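Local coordinates for DUF416 domain-containing protein (Shewanella baltica, PDB 2Q9R) that is of unknown function but forms an all-helical DUF416 family fold, assembles as two subunits and binds benzoic acid, at residues A26-M31 / V118-L123; N130-I135 / D147-H152. All coordinates share one frame; numbering follows the deposited sequence.

Contact 1 of 2, residues A26-M31 / V118-L123; sequences ALCQRM and VNISKL
In the central helical core of this fold, Ile-120 of helix 120-136 packs against Leu-27, Cys-28 and Met-31 of helix 17-42. Its methyl CG2 does most of the touching. CG1 lies beside the backbone N (chi1 -66°), which turns CG2 anti to that nitrogen. CG2 then meets Leu-27 CB at 4.1 Å and Cys-28 SG at 4.2 Å. Met-31, built as selenomethionine, brings its terminal methyl to the same group, with CE 4.2 Å from Ile-120 CG2. The Met-31 chain is extended beyond CG and crosses Leu-123 obliquely. There the contact is closer: Met-31 CE is 3.7 Å from Leu-123 CD2, and Met-31 SE is 3.8 Å from the same methyl. The far end of Leu-27 reaches the backbone: its CD1 lies 4.0 Å from Ser-121 CA and close to the carbonyl O of Ile-120. Ser-121 OG is hydrogen-bonded to Gln-162 on helix 153-170, a helix that also packs on Leu-27 through Leu-161 and Leu-165. Ala-101 of helix 92-111 touches Cys-28, Met-31 and Leu-123. The contacts between side chains of 26-31 and 118-123 are all apolar. The two helices are therefore held here by fit and dispersion, with the Met-31 methyl touching both Ile-120 and Leu-123.

Contact 2 of 2, residues N130-I135 / D147-H152; sequences NYIEAI and DFVFAH. With BEZ (benzoic acid), chain E.
Ile-132 and His-152 form the tight part of this contact, where helix 120-136 meets the end of helix 142-150. Ile-132 CG2 sits over the centre of the imidazole face, 3.6 Å from the ring centroid of His-152 and only 5° off the ring normal, a CH-pi contact. Ile-132 CD1 is anti to CA (chi2 167°) and reaches His-152 CB at 3.6 Å. The same CD1 touches Val-149 CG1 at 3.7 Å. The ring is also fixed at its edge. His-152 ND1 donates to Phe-148 O at 2.9 Å, nearly in the ring plane, with a weak second bond to Val-149 O. His-152 NE2 donates to O1 of the benzoic acid at 2.6 Å in an almost straight bond (174°). The Phe-148 ring lies beside the ligand: its CZ is 3.6 Å from benzoic acid O2, which is in the plane of the Phe-148 ring at its edge. His-152 CE1 lies over one face of the Phe-148 ring, near the rim. Ser-136 OG also bonds the ligand, and Ile-197 of the second subunit packs on His-152. The outer side is looser. The partly exposed Glu-133 crosses Val-149 at about a right angle and only its OE2 approaches, 3.5 Å from Val-149 CG2. An alanine in place of His-152 would probably leave benzoic acid O1 without this donor and open a gap beneath Ile-132 CG2. The imidazole thus links apolar helix packing to the carboxyl group of the bound benzoic acid; whether a natural ligand sits here is not known.

In the fold
From the N terminus, helix 17-42 supplies the first half of contact 1. The chain then runs through helices 47-62, 70-79 and 92-111, and helix 114-118 leads into segment 118-123, which closes this long loop near the centre of the chain. Helix 120-136 continues outward and opens contact 2 with segment 130-135. A short connection and helix 142-150 bring the chain back, and segment 147-152 closes an 11-residue loop. The contacts are in series and neither crosses the other. Their centres are about 18 Å apart and they do not touch, but helix 120-136 serves both. It ties the buried core to a peripheral region bordered by the second subunit. Helix 153-170 then packs on both contacts.

Contact 1 of 2, residues A26-M31 / V118-L123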
# COMPACT_ATOMS: atom_id res chain seq x y z
N ALA A 26 -7.69 -18.95 5.14
CA ALA A 26 -6.64 -17.98 5.47
C ALA A 26 -6.82 -16.65 4.67
O ALA A 26 -6.70 -15.54 5.22
CB ALA A 26 -5.25 -18.60 5.19
N LEU A 27 -7.06 -16.75 3.37
CA LEU A 27 -7.38 -15.57 2.57
C LEU A 27 -8.64 -14.84 3.05
O LEU A 27 -8.70 -13.64 3.01
CB LEU A 27 -7.49 -15.92 1.06
CG LEU A 27 -6.20 -16.28 0.33
CD1 LEU A 27 -6.46 -16.34 -1.17
CD2 LEU A 27 -4.98 -15.32 0.69
N CYS A 28 -9.66 -15.54 3.49
CA CYS A 28 -10.89 -14.86 3.89
C CYS A 28 -10.68 -14.13 5.19
O CYS A 28 -11.22 -13.07 5.37
CB CYS A 28 -12.04 -15.84 4.06
SG CYS A 28 -12.72 -16.44 2.53
N GLN A 29 -9.91 -14.74 6.09
CA GLN A 29 -9.59 -14.12 7.34
C GLN A 29 -8.86 -12.79 7.09
O GLN A 29 -9.14 -11.83 7.74
CB GLN A 29 -8.73 -15.02 8.22
CG GLN A 29 -8.30 -14.38 9.52
CD GLN A 29 -9.44 -14.23 10.48
OE1 GLN A 29 -10.13 -15.18 10.71
NE2 GLN A 29 -9.66 -13.04 11.02
N ARG A 30 -7.94 -12.78 6.15
CA ARG A 30 -7.14 -11.62 5.85
C ARG A 30 -7.94 -10.40 5.35
O ARG A 30 -7.56 -9.26 5.58
CB ARG A 30 -6.06 -12.06 4.84
CG ARG A 30 -5.10 -11.02 4.40
CD ARG A 30 -3.87 -11.68 3.78
NE ARG A 30 -3.07 -10.77 3.00
CZ ARG A 30 -3.16 -10.61 1.67
NH1 ARG A 30 -4.03 -11.29 0.93
NH2 ARG A 30 -2.36 -9.75 1.08
N MSE A 31 -9.07 -10.65 4.70
CA MSE A 31 -9.98 -9.61 4.24
C MSE A 31 -10.84 -8.93 5.34
O MSE A 31 -11.39 -7.84 5.10
CB MSE A 31 -10.96 -10.23 3.23
CG MSE A 31 -10.35 -10.84 1.95
SE MSE A 31 -11.70 -11.83 0.99
CE MSE A 31 -10.58 -13.02 0.10
N VAL A 118 -10.98 -22.71 -4.89
CA VAL A 118 -9.83 -22.26 -5.64
C VAL A 118 -10.05 -20.79 -6.06
O VAL A 118 -9.17 -20.00 -5.89
CB VAL A 118 -9.54 -23.16 -6.92
CG1 VAL A 118 -8.56 -22.47 -7.90
CG2 VAL A 118 -9.05 -24.61 -6.53
N ASN A 119 -11.24 -20.45 -6.55
CA ASN A 119 -11.52 -19.07 -7.01
C ASN A 119 -11.54 -17.98 -5.95
O ASN A 119 -11.58 -16.80 -6.29
CB ASN A 119 -12.83 -19.02 -7.81
CG ASN A 119 -12.63 -19.50 -9.25
OD1 ASN A 119 -11.48 -19.60 -9.73
ND2 ASN A 119 -13.73 -19.80 -9.95
N ILE A 120 -11.47 -18.36 -4.67
CA ILE A 120 -11.26 -17.38 -3.62
C ILE A 120 -9.95 -16.69 -3.85
O ILE A 120 -9.77 -15.51 -3.44
CB ILE A 120 -11.29 -18.01 -2.17
CG1 ILE A 120 -12.70 -18.55 -1.82
CG2 ILE A 120 -10.81 -17.02 -1.14
CD1 ILE A 120 -13.88 -17.69 -2.22
N SER A 121 -9.00 -17.39 -4.53
CA SER A 121 -7.71 -16.72 -4.91
C SER A 121 -7.90 -15.48 -5.80
O SER A 121 -7.27 -14.44 -5.58
CB SER A 121 -6.75 -17.68 -5.64
OG SER A 121 -5.60 -16.95 -6.15
N LYS A 122 -8.71 -15.64 -6.83
CA LYS A 122 -9.04 -14.56 -7.76
C LYS A 122 -9.84 -13.45 -7.10
O LYS A 122 -9.69 -12.26 -7.41
CB LYS A 122 -9.84 -15.14 -8.91
CG LYS A 122 -9.00 -16.06 -9.83
CD LYS A 122 -9.85 -16.65 -10.97
CE LYS A 122 -9.01 -17.46 -11.99
NZ LYS A 122 -9.86 -18.04 -13.09
N LEU A 123 -10.73 -13.80 -6.19
CA LEU A 123 -11.51 -12.80 -5.51
C LEU A 123 -10.56 -11.90 -4.73
O LEU A 123 -10.63 -10.67 -4.83
CB LEU A 123 -12.54 -13.49 -4.63
CG LEU A 123 -13.52 -12.58 -3.90
CD1 LEU A 123 -14.81 -13.34 -3.55
CD2 LEU A 123 -12.83 -12.02 -2.65

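Contact 2 of 2, residues N130-I135 / D147-H152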
# COMPACT_ATOMS: atom_id res chain seq x y z
N ASN A 130 -8.68 -3.86 -8.20
CA ASN A 130 -9.78 -2.91 -8.35
C ASN A 130 -9.50 -1.65 -7.55
O ASN A 130 -9.77 -0.54 -8.01
CB ASN A 130 -11.12 -3.49 -7.87
CG ASN A 130 -11.68 -4.51 -8.81
OD1 ASN A 130 -11.32 -4.58 -9.99
ND2 ASN A 130 -12.55 -5.35 -8.28
N TYR A 131 -8.89 -1.85 -6.39
CA TYR A 131 -8.42 -0.77 -5.53
C TYR A 131 -7.42 0.10 -6.27
O TYR A 131 -7.58 1.31 -6.33
CB TYR A 131 -7.80 -1.32 -4.25
CG TYR A 131 -7.30 -0.26 -3.29
CD1 TYR A 131 -8.20 0.46 -2.54
CD2 TYR A 131 -5.95 0.02 -3.15
CE1 TYR A 131 -7.77 1.44 -1.68
CE2 TYR A 131 -5.50 1.01 -2.28
CZ TYR A 131 -6.43 1.70 -1.54
OH TYR A 131 -6.09 2.68 -0.66
N ILE A 132 -6.40 -0.53 -6.86
CA ILE A 132 -5.37 0.17 -7.65
C ILE A 132 -5.98 0.85 -8.85
O ILE A 132 -5.71 2.02 -9.12
CB ILE A 132 -4.29 -0.79 -8.12
CG1 ILE A 132 -3.48 -1.31 -6.92
CG2 ILE A 132 -3.39 -0.11 -9.18
CD1 ILE A 132 -2.59 -2.50 -7.20
N GLU A 133 -6.85 0.12 -9.55
CA GLU A 133 -7.45 0.63 -10.80
C GLU A 133 -8.50 1.72 -10.55
O GLU A 133 -8.70 2.60 -11.40
CB GLU A 133 -8.00 -0.50 -11.66
CG GLU A 133 -6.96 -1.31 -12.42
CD GLU A 133 -7.46 -2.70 -12.80
OE1 GLU A 133 -8.68 -2.90 -12.86
OE2 GLU A 133 -6.68 -3.64 -12.98
N ALA A 134 -9.13 1.70 -9.38
CA ALA A 134 -10.14 2.70 -8.98
C ALA A 134 -9.61 4.11 -9.09
O ALA A 134 -10.26 5.00 -9.59
CB ALA A 134 -10.58 2.45 -7.53
N ILE A 135 -8.41 4.29 -8.59
CA ILE A 135 -7.79 5.61 -8.51
C ILE A 135 -7.11 5.97 -9.85
O ILE A 135 -7.32 7.05 -10.40
CB ILE A 135 -6.78 5.57 -7.32
CG1 ILE A 135 -5.64 6.61 -7.43
CG2 ILE A 135 -6.24 4.18 -7.21
N ASP A 147 1.31 -5.08 -15.89
CA ASP A 147 2.58 -4.53 -15.39
C ASP A 147 2.37 -3.27 -14.54
O ASP A 147 3.06 -3.06 -13.53
CB ASP A 147 3.49 -4.13 -16.54
CG ASP A 147 3.95 -5.28 -17.38
OD1 ASP A 147 3.87 -6.45 -16.96
OD2 ASP A 147 4.41 -4.98 -18.49
N PHE A 148 1.46 -2.41 -14.99
CA PHE A 148 1.15 -1.21 -14.24
C PHE A 148 0.58 -1.54 -12.86
O PHE A 148 0.99 -0.97 -11.85
CB PHE A 148 0.14 -0.36 -15.01
CG PHE A 148 -0.34 0.82 -14.27
CD1 PHE A 148 0.40 1.98 -14.24
CD2 PHE A 148 -1.55 0.79 -13.59
CE1 PHE A 148 -0.04 3.10 -13.54
CE2 PHE A 148 -2.01 1.90 -12.91
CZ PHE A 148 -1.26 3.05 -12.86
N VAL A 149 -0.34 -2.48 -12.81
CA VAL A 149 -0.89 -2.91 -11.52
C VAL A 149 0.22 -3.47 -10.61
O VAL A 149 0.31 -3.13 -9.41
CB VAL A 149 -2.06 -3.90 -11.72
CG1 VAL A 149 -2.58 -4.40 -10.38
CG2 VAL A 149 -3.21 -3.23 -12.53
N PHE A 150 1.11 -4.29 -11.16
CA PHE A 150 2.15 -4.90 -10.33
C PHE A 150 3.26 -3.94 -9.92
O PHE A 150 4.10 -4.31 -9.10
CB PHE A 150 2.74 -6.18 -10.96
CG PHE A 150 1.90 -7.39 -10.72
CD1 PHE A 150 0.77 -7.64 -11.50
CD2 PHE A 150 2.19 -8.27 -9.68
CE1 PHE A 150 -0.04 -8.74 -11.28
CE2 PHE A 150 1.37 -9.39 -9.44
CZ PHE A 150 0.24 -9.61 -10.26
N ALA A 151 3.27 -2.72 -10.46
CA ALA A 151 4.23 -1.71 -10.02
C ALA A 151 3.81 -1.16 -8.66
O ALA A 151 4.51 -0.32 -8.11
CB ALA A 151 4.28 -0.58 -11.01
N HIS A 152 2.65 -1.58 -8.16
CA HIS A 152 2.14 -1.09 -6.89
C HIS A 152 2.43 -2.12 -5.81
O HIS A 152 2.09 -3.25 -5.95
CB HIS A 152 0.64 -0.89 -6.98
CG HIS A 152 0.23 0.24 -7.87
ND1 HIS A 152 0.38 0.20 -9.23
CD2 HIS A 152 -0.35 1.44 -7.59
CE1 HIS A 152 -0.04 1.34 -9.75
NE2 HIS A 152 -0.48 2.11 -8.78
C BEZ E . -1.23 5.41 -9.94
O1 BEZ E . -1.32 4.53 -9.02
O2 BEZ E . -2.22 5.72 -10.67
C1 BEZ E . 0.07 6.09 -10.17
C2 BEZ E . 0.49 6.39 -11.49
C3 BEZ E . 1.72 7.03 -11.66
C4 BEZ E . 2.50 7.36 -10.56
C5 BEZ E . 2.07 7.06 -9.27
C6 BEZ E . 0.84 6.42 -9.06